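Local coordinates for protein 3-deoxy-d-manno-octulosonic-acid transferase (Acinetobacter baumannii, PDB 4BFC) that probably transfers Kdo sugars from CMP-Kdo to a lipid A precursor, this fragment being its C-terminal CMP-Kdo binding domain, at residues L72-P78 and T111-A116. Numbering follows the deposited sequence.
Sequences LVCIVVP and TQVYLA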
loop_
_atom_site.group_PDB
_atom_site.type_symbol
_atom_site.label_atom_id
_atom_site.label_comp_id
_atom_site.label_asym_id
_atom_site.label_seq_id
_atom_site.Cartn_x
_atom_site.Cartn_y
_atom_site.Cartn_z
ATOM N N LEU A 72 3.728 -32.747 -5.985
ATOM C CA LEU A 72 3.211 -31.335 -6.047
ATOM C C LEU A 72 4.062 -30.514 -5.077
ATOM O O LEU A 72 4.467 -31.008 -4.025
ATOM C CB LEU A 72 1.751 -31.278 -5.544
ATOM C CG LEU A 72 0.672 -31.735 -6.510
ATOM C CD1 LEU A 72 -0.631 -31.838 -5.754
ATOM C CD2 LEU A 72 0.511 -30.685 -7.608
ATOM N N VAL A 73 4.224 -29.227 -5.356
ATOM C CA VAL A 73 4.800 -28.324 -4.332
ATOM C C VAL A 73 4.191 -26.998 -4.667
ATOM O O VAL A 73 4.016 -26.672 -5.860
ATOM C CB VAL A 73 6.318 -28.226 -4.462
ATOM C CG1 VAL A 73 6.825 -27.914 -5.895
ATOM C CG2 VAL A 73 6.868 -27.283 -3.388
ATOM N N CYS A 74 3.838 -26.291 -3.608
ATOM C CA CYS A 74 3.233 -24.915 -3.780
ATOM C C CYS A 74 4.233 -23.857 -3.373
ATOM O O CYS A 74 4.647 -23.815 -2.242
ATOM C CB CYS A 74 2.003 -24.815 -2.961
ATOM S SG CYS A 74 1.193 -23.236 -3.097
ATOM N N ILE A 75 4.525 -22.964 -4.306
ATOM C CA ILE A 75 5.309 -21.744 -3.995
ATOM C C ILE A 75 4.330 -20.662 -3.503
ATOM O O ILE A 75 3.310 -20.404 -4.199
ATOM C CB ILE A 75 6.117 -21.276 -5.225
ATOM C CG1 ILE A 75 7.137 -22.359 -5.656
ATOM C CG2 ILE A 75 6.793 -19.890 -4.886
ATOM C CD1 ILE A 75 8.022 -21.981 -6.841
ATOM N N VAL A 76 4.619 -19.996 -2.375
ATOM C CA VAL A 76 3.722 -18.931 -1.817
ATOM C C VAL A 76 4.503 -17.604 -1.783
ATOM O O VAL A 76 5.589 -17.572 -1.223
ATOM C CB VAL A 76 3.238 -19.313 -0.391
ATOM C CG1 VAL A 76 2.337 -18.217 0.119
ATOM C CG2 VAL A 76 2.435 -20.630 -0.482
ATOM N N VAL A 77 3.957 -16.570 -2.436
ATOM C CA VAL A 77 4.652 -15.275 -2.539
ATOM C C VAL A 77 3.706 -14.204 -1.966
ATOM O O VAL A 77 2.903 -13.602 -2.700
ATOM C CB VAL A 77 5.067 -14.947 -3.992
ATOM C CG1 VAL A 77 6.066 -13.769 -3.984
ATOM C CG2 VAL A 77 5.546 -16.190 -4.765
ATOM N N PRO A 78 3.710 -13.975 -0.669
ATOM C CA PRO A 78 2.744 -12.996 -0.101
ATOM C C PRO A 78 3.058 -11.564 -0.623
ATOM O O PRO A 78 4.257 -11.214 -0.969
ATOM C CB PRO A 78 3.040 -13.047 1.421
ATOM C CG PRO A 78 3.548 -14.472 1.542
ATOM C CD PRO A 78 4.513 -14.595 0.415
ATOM N N THR A 111 9.729 -31.040 0.469
ATOM C CA THR A 111 9.070 -29.744 0.587
ATOM C C THR A 111 7.699 -29.777 -0.012
ATOM O O THR A 111 7.528 -30.211 -1.180
ATOM C CB THR A 111 9.827 -28.716 -0.217
ATOM O OG1 THR A 111 11.162 -28.645 0.266
ATOM C CG2 THR A 111 9.103 -27.327 -0.085
ATOM N N GLN A 112 6.762 -29.291 0.760
ATOM C CA GLN A 112 5.346 -29.248 0.343
ATOM C C GLN A 112 5.016 -27.813 -0.024
ATOM O O GLN A 112 4.217 -27.562 -0.937
ATOM C CB GLN A 112 4.456 -29.730 1.451
ATOM C CG GLN A 112 4.624 -31.239 1.713
ATOM C CD GLN A 112 3.646 -31.794 2.750
ATOM O OE1 GLN A 112 3.672 -31.418 3.951
ATOM N NE2 GLN A 112 2.743 -32.669 2.299
ATOM N N VAL A 113 5.565 -26.872 0.756
ATOM C CA VAL A 113 5.317 -25.428 0.455
ATOM C C VAL A 113 6.693 -24.758 0.466
ATOM O O VAL A 113 7.482 -24.968 1.390
ATOM C CB VAL A 113 4.423 -24.763 1.520
ATOM C CG1 VAL A 113 4.251 -23.226 1.260
ATOM C CG2 VAL A 113 3.052 -25.450 1.582
ATOM N N TYR A 114 6.976 -23.972 -0.552
ATOM C CA TYR A 114 8.130 -23.146 -0.527
ATOM C C TYR A 114 7.667 -21.720 -0.310
ATOM O O TYR A 114 7.005 -21.151 -1.191
ATOM C CB TYR A 114 8.844 -23.282 -1.864
ATOM C CG TYR A 114 10.194 -22.631 -1.844
ATOM C CD1 TYR A 114 11.229 -23.133 -1.045
ATOM C CD2 TYR A 114 10.432 -21.462 -2.600
ATOM C CE1 TYR A 114 12.501 -22.512 -1.037
ATOM C CE2 TYR A 114 11.685 -20.853 -2.639
ATOM C CZ TYR A 114 12.710 -21.370 -1.797
ATOM O OH TYR A 114 13.943 -20.742 -1.847
ATOM N N LEU A 115 7.988 -21.181 0.866
ATOM C CA LEU A 115 7.666 -19.762 1.119
ATOM C C LEU A 115 8.747 -18.878 0.501
ATOM O O LEU A 115 9.943 -18.863 0.946
ATOM C CB LEU A 115 7.520 -19.521 2.581
ATOM C CG LEU A 115 7.237 -18.103 3.032
ATOM C CD1 LEU A 115 5.928 -17.536 2.406
ATOM C CD2 LEU A 115 7.108 -18.106 4.563
ATOM N N ALA A 116 8.369 -18.172 -0.557
ATOM C CA ALA A 116 9.272 -17.289 -1.263
ATOM C C ALA A 116 9.286 -15.883 -0.629
ATOM O O ALA A 116 8.787 -14.864 -1.181
ATOM C CB ALA A 116 8.986 -17.283 -2.800
#
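T111 meets V73 through methyls: its CG2 lies 4.0 Å from CG2 of V73, just before two neighbouring strands of a Rossmann-like parallel sheet pair up. Strand 72-78 runs between 43-50 and 113-115, and the two strands of this contact run parallel, their N-to-C directions 21° apart. The carbonyl oxygens of T111 and L72 both accept from NH2 of R42, which ties the start of the pairing together. At Q112 the side chain points away, its OE1 accepting from I97 N and its NE2 donating to L66 O and N67 OD1, while its backbone O takes the N-H of C74 at 3.0 Å, almost straight at 175°. V113 places CG1 opposite its own backbone N (chi1 176°), and this branch packs 3.6 Å from CG2 of V76, on the face that also carries C74 and L115. Y114 grips strand 72-78 twice: its N donates to C74 O, and its O accepts from V76 N, each at 2.9 Å, while the CA of I75 also approaches that oxygen. The ring rises on the I75 face, where W37 meets it edge-to-face and its OH bonds the Q105 carbonyl; its CB is the nearest side-chain atom to I75 CG1, at 4.3 Å. L115 returns to the face of V113, and its CD1 leans over the end of strand 72-78, 3.8 Å from CD of P78, the two side chains crossing at about a right angle. A116 closes the pairing. Its methyl sits near CG2 of both I75 and V77, where W125 of helix 122-128 touches all three side chains, and its N donates to V76 O at 2.9 Å, nearly in line with the C=O bond.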